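Local coordinates for protein tRNA (Adenine(22)-N(1))-methyltransferase (Mycoplasma capricolum subsp. capricolum, PDB 6QE6) that probably methylates N1 of adenine 22 in tRNA, and binds the cofactor product S-adenosyl-L-homocysteine, at residues A[200-203]-A[204-207]; A[229-232]-A[233-237]. All coordinates share one frame; numbering follows the deposited sequence.

Interaction 1 (A[200-203]-A[204-207])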
loop_
_atom_site.group_PDB
_atom_site.type_symbol
_atom_site.label_atom_id
_atom_site.label_comp_id
_atom_site.label_asym_id
_atom_site.label_seq_id
_atom_site.Cartn_x
_atom_site.Cartn_y
_atom_site.Cartn_z
ATOM N N SER A 200 5.369 -19.376 -0.760
ATOM C CA SER A 200 5.930 -19.844 -2.027
ATOM C C SER A 200 5.724 -18.842 -3.159
ATOM O O SER A 200 6.560 -18.760 -4.065
ATOM C CB SER A 200 5.338 -21.205 -2.410
ATOM O OG SER A 200 3.983 -21.319 -1.993
ATOM N N LEU A 201 4.637 -18.073 -3.139
ATOM C CA LEU A 201 4.462 -17.051 -4.169
ATOM C C LEU A 201 5.594 -16.025 -4.113
ATOM O O LEU A 201 6.263 -15.761 -5.123
ATOM C CB LEU A 201 3.092 -16.374 -4.021
ATOM C CG LEU A 201 2.725 -15.298 -5.057
ATOM C CD1 LEU A 201 2.565 -15.896 -6.458
ATOM C CD2 LEU A 201 1.462 -14.538 -4.667
ATOM N N TYR A 202 5.850 -15.469 -2.921
ATOM C CA TYR A 202 6.857 -14.415 -2.775
ATOM C C TYR A 202 8.269 -14.958 -2.969
ATOM O O TYR A 202 9.129 -14.287 -3.557
ATOM C CB TYR A 202 6.714 -13.748 -1.396
ATOM C CG TYR A 202 7.530 -12.501 -1.195
ATOM C CD1 TYR A 202 7.619 -11.538 -2.184
ATOM C CD2 TYR A 202 8.210 -12.274 0.003
ATOM C CE1 TYR A 202 8.375 -10.390 -2.002
ATOM C CE2 TYR A 202 8.968 -11.115 0.199
ATOM C CZ TYR A 202 9.047 -10.180 -0.810
ATOM O OH TYR A 202 9.791 -9.033 -0.640
ATOM N N ILE A 203 8.539 -16.160 -2.465
ATOM C CA ILE A 203 9.853 -16.749 -2.690
ATOM C C ILE A 203 10.083 -16.950 -4.181
ATOM O O ILE A 203 11.161 -16.643 -4.707
ATOM C CB ILE A 203 10.001 -18.060 -1.895
ATOM C CG1 ILE A 203 10.017 -17.757 -0.393
ATOM C CG2 ILE A 203 11.270 -18.776 -2.292
ATOM C CD1 ILE A 203 9.859 -18.984 0.476
ATOM N N SER A 204 9.059 -17.424 -4.890
ATOM C CA SER A 204 9.168 -17.611 -6.333
ATOM C C SER A 204 9.515 -16.298 -7.028
ATOM O O SER A 204 10.432 -16.240 -7.860
ATOM C CB SER A 204 7.863 -18.181 -6.865
ATOM O OG SER A 204 7.992 -18.403 -8.239
ATOM N N TYR A 205 8.810 -15.224 -6.660
ATOM C CA TYR A 205 9.101 -13.902 -7.202
ATOM C C TYR A 205 10.551 -13.488 -6.933
ATOM O O TYR A 205 11.209 -12.900 -7.802
ATOM C CB TYR A 205 8.124 -12.889 -6.607
ATOM C CG TYR A 205 8.402 -11.464 -7.014
ATOM C CD1 TYR A 205 7.830 -10.930 -8.171
ATOM C CD2 TYR A 205 9.230 -10.652 -6.252
ATOM C CE1 TYR A 205 8.077 -9.633 -8.555
ATOM C CE2 TYR A 205 9.489 -9.356 -6.630
ATOM C CZ TYR A 205 8.904 -8.850 -7.779
ATOM O OH TYR A 205 9.157 -7.552 -8.161
ATOM N N LEU A 206 11.064 -13.784 -5.728
ATOM C CA LEU A 206 12.407 -13.336 -5.356
ATOM C C LEU A 206 13.479 -14.138 -6.086
ATOM O O LEU A 206 14.523 -13.589 -6.454
ATOM C CB LEU A 206 12.602 -13.434 -3.841
ATOM C CG LEU A 206 11.826 -12.420 -3.021
ATOM C CD1 LEU A 206 11.999 -12.676 -1.533
ATOM C CD2 LEU A 206 12.298 -11.022 -3.405
ATOM N N GLU A 207 13.251 -15.441 -6.288
ATOM C CA GLU A 207 14.164 -16.207 -7.124
ATOM C C GLU A 207 14.160 -15.672 -8.552
ATOM O O GLU A 207 15.216 -15.580 -9.185
ATOM C CB GLU A 207 13.808 -17.700 -7.077
ATOM C CG GLU A 207 13.537 -18.190 -5.664
ATOM C CD GLU A 207 14.425 -19.346 -5.191
ATOM O OE1 GLU A 207 15.668 -19.277 -5.362
ATOM O OE2 GLU A 207 13.876 -20.314 -4.600
#
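S204 sits one helical turn beyond S200 and joins it through the backbone: its N reaches S200 O at 3.0 Å. The CB of S204 rests on the same oxygen. At Y205 the amide N donates to L201 O (3.0 Å), and the ring, with CG anti to the backbone N (chi1 175°), stands beside that of Y202. Their nearest ring atoms, Y202 CE1 and Y205 CD2, are 4.3 Å apart, a loose apolar approach. Both rings also meet F161 of the edge strand 155-163, so the helix is packed against that end of the sheet through them. These i to i+4 bonds are those of a regular alpha-helix, here the first turns of the first arm of a C-terminal helical hairpin; its second arm, helix 225-244, packs against I203 and L206.

L206 meets the Y202 ring directly. Its N bonds to Y202 O, and its CD1 lies over one face of the Y202 ring, offset toward the rim: 4.0 Å from the centroid and 17° off the ring normal, a CH-pi contact. The hydroxyl of that ring, Y202 OH, donates to F190 O. E207 N then donates to I203 O at 2.9 Å, close to straight at 167°. The side chains of E207 and I203 run alongside each other in the same direction, with I203 CG2 3.8 Å from E207 OE2, while E207 OE1 forms a salt bridge with R238 of helix 225-244.

Interaction 2 (A[229-232]-A[233-237])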
loop_
_atom_site.group_PDB
_atom_site.type_symbol
_atom_site.label_atom_id
_atom_site.label_comp_id
_atom_site.label_asym_id
_atom_site.label_seq_id
_atom_site.Cartn_x
_atom_site.Cartn_y
_atom_site.Cartn_z
ATOM N N GLU A 229 26.847 -3.445 -6.585
ATOM C CA GLU A 229 25.538 -3.260 -5.961
ATOM C C GLU A 229 24.579 -4.387 -6.325
ATOM O O GLU A 229 23.846 -4.889 -5.460
ATOM C CB GLU A 229 24.957 -1.904 -6.374
ATOM C CG GLU A 229 25.733 -0.734 -5.768
ATOM C CD GLU A 229 25.399 0.618 -6.380
ATOM O OE1 GLU A 229 25.905 1.638 -5.847
ATOM O OE2 GLU A 229 24.647 0.663 -7.386
ATOM N N ILE A 230 24.582 -4.802 -7.599
ATOM C CA ILE A 230 23.711 -5.885 -8.053
ATOM C C ILE A 230 24.136 -7.214 -7.439
ATOM O O ILE A 230 23.290 -8.021 -7.026
ATOM C CB ILE A 230 23.705 -5.948 -9.590
ATOM C CG1 ILE A 230 22.933 -4.758 -10.159
ATOM C CG2 ILE A 230 23.087 -7.243 -10.063
ATOM C CD1 ILE A 230 23.181 -4.526 -11.605
ATOM N N GLN A 231 25.448 -7.466 -7.377
ATOM C CA GLN A 231 25.968 -8.649 -6.696
ATOM C C GLN A 231 25.531 -8.685 -5.235
ATOM O O GLN A 231 25.255 -9.760 -4.681
ATOM C CB GLN A 231 27.495 -8.669 -6.808
ATOM C CG GLN A 231 28.179 -9.860 -6.146
ATOM C CD GLN A 231 28.255 -11.090 -7.060
ATOM O OE1 GLN A 231 27.271 -11.842 -7.201
ATOM N NE2 GLN A 231 29.428 -11.301 -7.687
ATOM N N ASN A 232 25.466 -7.515 -4.588
ATOM C CA ASN A 232 25.052 -7.472 -3.188
ATOM C C ASN A 232 23.546 -7.647 -3.048
ATOM O O ASN A 232 23.083 -8.330 -2.127
ATOM C CB ASN A 232 25.511 -6.166 -2.530
ATOM C CG ASN A 232 26.782 -6.350 -1.715
ATOM O OD1 ASN A 232 27.779 -5.642 -1.919
ATOM N ND2 ASN A 232 26.761 -7.325 -0.796
ATOM N N ARG A 233 22.770 -7.039 -3.948
ATOM C CA ARG A 233 21.330 -7.268 -3.957
ATOM C C ARG A 233 21.025 -8.765 -3.996
ATOM O O ARG A 233 20.270 -9.271 -3.156
ATOM C CB ARG A 233 20.701 -6.523 -5.136
ATOM C CG ARG A 233 19.327 -5.904 -4.882
ATOM C CD ARG A 233 18.295 -6.991 -4.717
ATOM N NE ARG A 233 16.905 -6.675 -5.111
ATOM C CZ ARG A 233 16.021 -6.008 -4.362
ATOM N NH1 ARG A 233 14.784 -5.824 -4.811
ATOM N NH2 ARG A 233 16.369 -5.515 -3.172
ATOM N N ILE A 234 21.665 -9.499 -4.925
ATOM C CA ILE A 234 21.414 -10.937 -5.066
ATOM C C ILE A 234 21.665 -11.659 -3.753
ATOM O O ILE A 234 20.854 -12.481 -3.314
ATOM C CB ILE A 234 22.282 -11.546 -6.182
ATOM C CG1 ILE A 234 21.696 -11.256 -7.558
ATOM C CG2 ILE A 234 22.406 -13.061 -5.987
ATOM C CD1 ILE A 234 22.696 -11.371 -8.660
ATOM N N ASN A 235 22.809 -11.379 -3.119
ATOM C CA ASN A 235 23.144 -12.044 -1.861
ATOM C C ASN A 235 22.178 -11.673 -0.748
ATOM O O ASN A 235 21.869 -12.515 0.104
ATOM C CB ASN A 235 24.568 -11.701 -1.431
ATOM C CG ASN A 235 25.611 -12.275 -2.366
ATOM O OD1 ASN A 235 25.350 -13.237 -3.101
ATOM N ND2 ASN A 235 26.803 -11.688 -2.345
ATOM N N LYS A 236 21.699 -10.426 -0.730
ATOM C CA LYS A 236 20.704 -10.058 0.268
ATOM C C LYS A 236 19.429 -10.862 0.066
ATOM O O LYS A 236 18.880 -11.411 1.031
ATOM C CB LYS A 236 20.445 -8.551 0.225
ATOM C CG LYS A 236 21.240 -7.801 1.295
ATOM C CD LYS A 236 21.651 -6.381 0.893
ATOM C CE LYS A 236 20.477 -5.538 0.451
ATOM N NZ LYS A 236 20.837 -4.087 0.347
ATOM N N ILE A 237 18.987 -11.001 -1.194
ATOM C CA ILE A 237 17.775 -11.762 -1.495
ATOM C C ILE A 237 17.943 -13.210 -1.063
ATOM O O ILE A 237 17.051 -13.808 -0.444
ATOM C CB ILE A 237 17.431 -11.679 -2.996
ATOM C CG1 ILE A 237 17.168 -10.239 -3.441
ATOM C CG2 ILE A 237 16.234 -12.554 -3.315
ATOM C CD1 ILE A 237 16.831 -10.123 -4.912
#
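I234 and I230 meet along one side of helix 225-244, and the I234 side chain can be followed outward from its root. CB lies 3.8 Å from both I230 O and Q231 O, against the carbonyls of the preceding turn. The next atom, CG1, draws nearer to I230 O (3.6 Å). It is directed there because chi1 of -79° sets CG1 anti to the carbonyl carbon and beside the backbone N, the same N that donates to I230 O at 3.0 Å and 167°. One carbonyl oxygen thus receives the amide hydrogen and is also brushed by the aliphatic chain. At the tip, CD1 remains near I230 O and comes to 4.4 Å from I230 CG2, a loose apolar touch. Beyond the segment, I234 packs on L213, and I230 on I216 and L217, all of helix 200-217.

The same i to i+4 bonding continues round the helix. R233 N donates to E229 O, and K236 N to N232 O at 2.9 Å. The N235 to Q231 bond is weaker: N235 N lies 3.3 Å from Q231 O. The N235 amide group leans over the same oxygen, with ND2 3.4 Å away, but the angle is too poor for a second bond. CB of K236 also rests against N232 O.

The R233 chain bends at chi2 and leaves the preceding turn, so that its NH2 forms a salt bridge with E189 of helix 185-190; K236 NZ makes only a long, weak ion pair with E189. I230 and I234 face helix 200-217, R233 and K236 lie along helix 185-190, and E229 and N232 are exposed, as in an amphipathic alpha-helix, here the second arm of a C-terminal antiparallel helical hairpin.

In the fold
After helix 24-31 the chain builds the mixed sheet and most of the cofactor pocket, then turns through helices 185-190 and 193-196 into helix 200-217. Interaction 1 spans the first two turns of that helix, and each of its bonds closes one turn. The helix runs on to residue 217, the chain reverses before residue 225, and interaction 2 spans about two turns of helix 225-244 in the same way. The two are in series, neither nested nor crossing, with centres about 16 Å apart. They nevertheless touch: I237 CG2 packs 3.7 Å from L206 O, joining the hairpin's arms. Interaction 1 ties the hairpin to the sheet through F161, and interaction 2 ties it to helix 185-190.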